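Long-range contact in Uly1 (Catenovulum maritimum, PDB 7DRQ), which probably cleaves the algal polysaccharide ulvan as a calcium-binding lyase of polysaccharide lyase family 24: residues I374-Y382 and T392-S400. Sequence-based numbering, arbitrary orientation.
Sequences IKKVYSHTY and TTTDFPPAS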
loop_
_atom_site.group_PDB
_atom_site.type_symbol
_atom_site.label_atom_id
_atom_site.label_comp_id
_atom_site.label_asym_id
_atom_site.label_seq_id
_atom_site.Cartn_x
_atom_site.Cartn_y
_atom_site.Cartn_z
ATOM N N ILE A 374 -1.403 25.999 -7.754
ATOM C CA ILE A 374 -2.315 26.894 -8.464
ATOM C C ILE A 374 -3.030 26.202 -9.606
ATOM O O ILE A 374 -3.953 26.793 -10.194
ATOM C CB ILE A 374 -1.594 28.159 -8.980
ATOM C CG1 ILE A 374 -0.561 27.815 -10.062
ATOM C CG2 ILE A 374 -0.955 28.927 -7.823
ATOM C CD1 ILE A 374 -0.057 29.016 -10.828
ATOM N N LYS A 375 -2.656 24.967 -9.930
ATOM C CA LYS A 375 -3.290 24.229 -11.009
ATOM C C LYS A 375 -3.041 22.749 -10.767
ATOM O O LYS A 375 -1.931 22.360 -10.398
ATOM C CB LYS A 375 -2.734 24.663 -12.370
ATOM C CG LYS A 375 -3.256 23.865 -13.540
ATOM C CD LYS A 375 -2.553 24.282 -14.818
ATOM C CE LYS A 375 -3.536 24.779 -15.844
ATOM N NZ LYS A 375 -2.840 25.590 -16.891
ATOM N N LYS A 376 -4.078 21.936 -10.954
ATOM C CA LYS A 376 -3.988 20.486 -10.812
ATOM C C LYS A 376 -4.307 19.847 -12.154
ATOM O O LYS A 376 -5.387 20.075 -12.713
ATOM C CB LYS A 376 -4.953 19.972 -9.739
ATOM C CG LYS A 376 -4.764 20.596 -8.360
ATOM C CD LYS A 376 -5.849 20.106 -7.398
ATOM C CE LYS A 376 -5.629 20.597 -5.978
ATOM N NZ LYS A 376 -6.594 19.968 -5.017
ATOM N N VAL A 377 -3.378 19.053 -12.672
ATOM C CA VAL A 377 -3.567 18.375 -13.948
ATOM C C VAL A 377 -3.621 16.879 -13.680
ATOM O O VAL A 377 -2.669 16.304 -13.136
ATOM C CB VAL A 377 -2.445 18.700 -14.943
ATOM C CG1 VAL A 377 -2.690 17.961 -16.249
ATOM C CG2 VAL A 377 -2.329 20.217 -15.150
ATOM N N TYR A 378 -4.719 16.240 -14.068
ATOM C CA TYR A 378 -4.837 14.790 -13.956
ATOM C C TYR A 378 -4.613 14.167 -15.326
ATOM O O TYR A 378 -5.169 14.640 -16.319
ATOM C CB TYR A 378 -6.206 14.400 -13.390
ATOM C CG TYR A 378 -6.460 15.028 -12.041
ATOM C CD1 TYR A 378 -6.062 14.389 -10.872
ATOM C CD2 TYR A 378 -7.075 16.276 -11.936
ATOM C CE1 TYR A 378 -6.274 14.970 -9.637
ATOM C CE2 TYR A 378 -7.291 16.859 -10.708
ATOM C CZ TYR A 378 -6.894 16.204 -9.565
ATOM O OH TYR A 378 -7.115 16.793 -8.342
ATOM N N SER A 379 -3.788 13.119 -15.390
ATOM C CA SER A 379 -3.477 12.491 -16.668
ATOM C C SER A 379 -3.875 11.024 -16.659
ATOM O O SER A 379 -3.857 10.356 -15.623
ATOM C CB SER A 379 -1.977 12.597 -17.041
ATOM O OG SER A 379 -1.142 12.103 -16.003
ATOM N N HIS A 380 -4.246 10.545 -17.841
ATOM C CA HIS A 380 -4.540 9.144 -18.090
ATOM C C HIS A 380 -3.726 8.729 -19.301
ATOM O O HIS A 380 -3.908 9.280 -20.391
ATOM C CB HIS A 380 -6.033 8.940 -18.335
ATOM C CG HIS A 380 -6.433 7.516 -18.557
ATOM N ND1 HIS A 380 -7.697 7.169 -18.987
ATOM C CD2 HIS A 380 -5.749 6.352 -18.411
ATOM C CE1 HIS A 380 -7.777 5.853 -19.093
ATOM N NE2 HIS A 380 -6.611 5.333 -18.745
ATOM N N THR A 381 -2.825 7.776 -19.110
ATOM C CA THR A 381 -1.983 7.259 -20.181
ATOM C C THR A 381 -2.386 5.815 -20.439
ATOM O O THR A 381 -2.486 5.029 -19.496
ATOM C CB THR A 381 -0.507 7.337 -19.794
ATOM O OG1 THR A 381 -0.130 8.709 -19.643
ATOM C CG2 THR A 381 0.367 6.688 -20.864
ATOM N N TYR A 382 -2.654 5.464 -21.695
ATOM C CA TYR A 382 -3.177 4.123 -21.903
ATOM C C TYR A 382 -2.785 3.583 -23.268
ATOM O O TYR A 382 -2.552 4.333 -24.222
ATOM C CB TYR A 382 -4.698 4.061 -21.714
ATOM C CG TYR A 382 -5.496 4.963 -22.621
ATOM C CD1 TYR A 382 -5.691 6.305 -22.303
ATOM C CD2 TYR A 382 -6.061 4.471 -23.800
ATOM C CE1 TYR A 382 -6.427 7.145 -23.133
ATOM C CE2 TYR A 382 -6.802 5.297 -24.638
ATOM C CZ TYR A 382 -6.983 6.634 -24.295
ATOM O OH TYR A 382 -7.714 7.461 -25.117
ATOM N N THR A 392 -1.787 9.710 -24.055
ATOM C CA THR A 392 -1.914 10.445 -22.803
ATOM C C THR A 392 -2.933 11.555 -23.011
ATOM O O THR A 392 -2.813 12.333 -23.963
ATOM C CB THR A 392 -0.585 11.049 -22.347
ATOM O OG1 THR A 392 0.370 10.008 -22.115
ATOM C CG2 THR A 392 -0.775 11.838 -21.066
ATOM N N THR A 393 -3.916 11.636 -22.117
ATOM C CA THR A 393 -4.893 12.717 -22.130
ATOM C C THR A 393 -4.980 13.321 -20.737
ATOM O O THR A 393 -4.786 12.628 -19.734
ATOM C CB THR A 393 -6.286 12.220 -22.589
ATOM O OG1 THR A 393 -7.199 13.329 -22.690
ATOM C CG2 THR A 393 -6.851 11.196 -21.610
ATOM N N THR A 394 -5.232 14.631 -20.674
ATOM C CA THR A 394 -5.564 15.280 -19.409
ATOM C C THR A 394 -7.063 15.412 -19.225
ATOM O O THR A 394 -7.514 16.042 -18.261
ATOM C CB THR A 394 -4.897 16.655 -19.302
ATOM O OG1 THR A 394 -5.392 17.507 -20.341
ATOM C CG2 THR A 394 -3.391 16.514 -19.450
ATOM N N ASP A 395 -7.847 14.822 -20.128
ATOM C CA ASP A 395 -9.302 14.778 -19.990
ATOM C C ASP A 395 -9.666 13.584 -19.105
ATOM O O ASP A 395 -10.189 12.559 -19.547
ATOM C CB ASP A 395 -9.953 14.711 -21.366
ATOM C CG ASP A 395 -11.468 14.775 -21.304
ATOM O OD1 ASP A 395 -12.019 15.056 -20.221
ATOM O OD2 ASP A 395 -12.109 14.549 -22.351
ATOM N N PHE A 396 -9.374 13.742 -17.808
ATOM C CA PHE A 396 -9.500 12.688 -16.811
ATOM C C PHE A 396 -9.915 13.306 -15.482
ATOM O O PHE A 396 -9.395 14.371 -15.118
ATOM C CB PHE A 396 -8.174 11.927 -16.656
ATOM C CG PHE A 396 -8.269 10.715 -15.782
ATOM C CD1 PHE A 396 -8.913 9.571 -16.234
ATOM C CD2 PHE A 396 -7.725 10.717 -14.510
ATOM C CE1 PHE A 396 -9.015 8.443 -15.426
ATOM C CE2 PHE A 396 -7.822 9.592 -13.694
ATOM C CZ PHE A 396 -8.474 8.454 -14.154
ATOM N N PRO A 397 -10.829 12.681 -14.741
ATOM C CA PRO A 397 -11.347 13.310 -13.515
ATOM C C PRO A 397 -10.339 13.227 -12.383
ATOM O O PRO A 397 -9.309 12.540 -12.498
ATOM C CB PRO A 397 -12.609 12.484 -13.207
ATOM C CG PRO A 397 -12.310 11.156 -13.765
ATOM C CD PRO A 397 -11.543 11.429 -15.043
ATOM N N PRO A 398 -10.596 13.910 -11.267
ATOM C CA PRO A 398 -9.668 13.839 -10.129
ATOM C C PRO A 398 -9.702 12.502 -9.409
ATOM O O PRO A 398 -10.087 12.443 -8.240
ATOM C CB PRO A 398 -10.156 14.969 -9.209
ATOM C CG PRO A 398 -10.981 15.857 -10.087
ATOM C CD PRO A 398 -11.635 14.932 -11.055
ATOM N N ALA A 399 -9.306 11.427 -10.075
ATOM C CA ALA A 399 -9.240 10.121 -9.437
ATOM C C ALA A 399 -7.787 9.795 -9.121
ATOM O O ALA A 399 -6.888 10.169 -9.864
ATOM C CB ALA A 399 -9.842 9.042 -10.337
ATOM N N SER A 400 -7.564 9.100 -8.008
ATOM C CA SER A 400 -6.211 8.810 -7.539
ATOM C C SER A 400 -5.809 7.348 -7.676
ATOM O O SER A 400 -4.627 7.032 -7.493
ATOM C CB SER A 400 -6.061 9.237 -6.070
ATOM O OG SER A 400 -6.891 8.446 -5.238
HETATM O O HOH W 1 -6.680 17.343 -15.855
#
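H380 and T393 meet as a hydrogen-bonded antiparallel pair: H380 N gives to T393 O and T393 N to H380 O, both at 2.9 Å and both close to straight. One step further, T381 and T392 form the non-hydrogen-bonded pair, and their OG1 hydroxyls, 2.8 Å apart, share a hydrogen bond, with M328 of strand 326-328, in another sheet, against both side chains. The tight part lies on the side of H380 and Y378. H380 CG sits anti to the backbone N (chi1 -178°), which sets the imidazole beside the F396 ring, the two meeting obliquely with planes at 53°; H380 CB also touches F396 CD1 at 3.6 Å. Both imidazole nitrogens are satisfied, ND1 by N429 and NE2 by H360, so the ring is pinned against rotation. Y378 lays one ring face against P398, whose CA stands 3.5 Å from the Y378 ring centroid in a CH-pi contact. With the ring cut back to an alanine, P398 is likely to lose its aromatic platform and the 397-399 turn could shift. This is the outer hairpin of an antiparallel sheet, consistent with a blade of the beta-propeller clan to which the BNR repeats belong: strand 391-393 ends at T393, whose OG1 accepts from D395 N in an ST turn, and the chain then crosses to the H380 face, where F396 also packs on I362 of the next strand in the sheet and I411 of another sheet. The contact loosens at the solvent side, around exposed T394: a water replaces direct strand pairing, accepting from Y378 N and donating to T394 O, while V377 CG1 touches T394 CG2 at 3.6 Å.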